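Local coordinates for enoyl-CoA hydratase (PDB 3LKE) that hydrates the double bond of enoyl-coenzyme A thioesters, as a member of the crotonase family, at the interface of chains A and B. Residues are numbered along the deposited sequence; one frame, centred on the assembly and turned at random. Chains: chain A/B, Enoyl-CoA hydratase.

The interface of chains A and B. Residues chain A 150, 154, 159, 162-163, 166; chain B 215, 219.
A water bridges the backbone carbonyls of A:Ser150 and B:Leu219, lying 2.8 Å from both A:Ser150 O and B:Leu219 O. Beside that link the side chain of B:Leu219, near the end of helix 209-220, plugs a pocket between helices 149-157 and 159-168 of chain A. Its methyl CD2 packs against the first helix, 3.6 Å from CD of the A:Pro154 ring, which it meets at a slant, and 3.7 Å from A:Ser150 CA. On the second helix A:Thr162 points its methyl CG2 at the leucine tip, touching both leucine methyls, with 4.0 Å between CG2 and B:Leu219 CD2; chi1 of -65° sets that methyl anti to the backbone N and turns OG1 anti to the carbonyl carbon. CD1 faces A:Met163, whose chain bends at chi2 (-64°) and runs past the leucine in the opposite direction, SD 3.9 Å from CD1; the closer approach of the methionine methyl CE to CD1 is too short to be trusted. A:Tyr159 lies across the leucine at about a right angle and offers ring carbon CE1 to B:Leu219 CB at 3.8 Å. One turn earlier on the chain B helix, the methyl CG2 of B:Thr215 meets A:Leu166 CD1 tip to tip at 4.0 Å. The patch thus buries one leucine of a chain B helix between two helices of its neighbour, and probably helps hold together the trimer of the deposited assembly, an arrangement familiar in crotonase-family enzymes.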
loop_
_atom_site.group_PDB
_atom_site.type_symbol
_atom_site.label_atom_id
_atom_site.label_comp_id
_atom_site.label_asym_id
_atom_site.label_seq_id
_atom_site.Cartn_x
_atom_site.Cartn_y
_atom_site.Cartn_z
ATOM N N SER A 150 -13.838 -6.102 2.668
ATOM C CA SER A 150 -12.610 -6.870 2.891
ATOM C C SER A 150 -11.523 -6.560 1.865
ATOM O O SER A 150 -10.346 -6.825 2.118
ATOM C CB SER A 150 -12.885 -8.383 2.948
ATOM O OG SER A 150 -13.080 -8.929 1.651
ATOM N N PRO A 154 -8.534 -2.786 3.935
ATOM C CA PRO A 154 -7.083 -2.884 4.159
ATOM C C PRO A 154 -6.259 -2.110 3.134
ATOM O O PRO A 154 -5.162 -1.652 3.462
ATOM C CB PRO A 154 -6.799 -4.393 4.071
ATOM C CG PRO A 154 -7.995 -4.984 3.362
ATOM C CD PRO A 154 -9.169 -4.091 3.689
ATOM N N TYR A 159 -3.990 -3.128 6.918
ATOM C CA TYR A 159 -4.538 -4.328 7.547
ATOM C C TYR A 159 -4.664 -4.168 9.061
ATOM O O TYR A 159 -5.724 -4.430 9.633
ATOM C CB TYR A 159 -3.657 -5.546 7.243
ATOM C CG TYR A 159 -4.081 -6.781 8.005
ATOM C CD1 TYR A 159 -5.086 -7.609 7.511
ATOM C CD2 TYR A 159 -3.486 -7.116 9.224
ATOM C CE1 TYR A 159 -5.487 -8.735 8.211
ATOM C CE2 TYR A 159 -3.885 -8.244 9.934
ATOM C CZ TYR A 159 -4.892 -9.044 9.416
ATOM O OH TYR A 159 -5.294 -10.172 10.098
ATOM N N THR A 162 -7.380 -1.962 9.987
ATOM C CA THR A 162 -8.678 -2.555 9.697
ATOM C C THR A 162 -9.082 -3.504 10.824
ATOM O O THR A 162 -10.221 -3.456 11.312
ATOM C CB THR A 162 -8.676 -3.294 8.351
ATOM O OG1 THR A 162 -8.468 -2.343 7.296
ATOM C CG2 THR A 162 -10.006 -4.018 8.126
ATOM N N MET A 163 -8.150 -4.349 11.263
ATOM C CA MET A 163 -8.457 -5.268 12.364
ATOM C C MET A 163 -8.877 -4.495 13.618
ATOM O O MET A 163 -9.858 -4.844 14.290
ATOM C CB MET A 163 -7.282 -6.214 12.658
ATOM C CG MET A 163 -7.109 -7.332 11.624
ATOM S SD MET A 163 -8.477 -8.510 11.508
ATOM C CE MET A 163 -8.095 -9.334 9.992
ATOM N N LEU A 166 -12.377 -2.863 13.248
ATOM C CA LEU A 166 -13.450 -3.851 13.363
ATOM C C LEU A 166 -13.610 -4.332 14.807
ATOM O O LEU A 166 -14.731 -4.536 15.282
ATOM C CB LEU A 166 -13.221 -5.036 12.413
ATOM C CG LEU A 166 -13.305 -4.685 10.921
ATOM C CD1 LEU A 166 -12.955 -5.875 10.021
ATOM C CD2 LEU A 166 -14.681 -4.124 10.559
ATOM N N THR B 215 -13.127 -13.446 8.521
ATOM C CA THR B 215 -12.719 -12.061 8.304
ATOM C C THR B 215 -11.227 -11.980 7.971
ATOM O O THR B 215 -10.836 -11.368 6.973
ATOM C CB THR B 215 -13.029 -11.191 9.527
ATOM O OG1 THR B 215 -14.447 -11.180 9.757
ATOM C CG2 THR B 215 -12.549 -9.757 9.297
ATOM N N LEU B 219 -9.572 -10.705 4.402
ATOM C CA LEU B 219 -8.663 -9.561 4.407
ATOM C C LEU B 219 -7.314 -9.895 3.791
ATOM O O LEU B 219 -6.730 -9.094 3.067
ATOM C CB LEU B 219 -8.484 -9.048 5.825
ATOM C CG LEU B 219 -9.725 -8.351 6.368
ATOM C CD1 LEU B 219 -9.533 -8.030 7.834
ATOM C CD2 LEU B 219 -10.025 -7.068 5.581
HETATM O O HOH W 1 -7.964 -7.721 1.020
#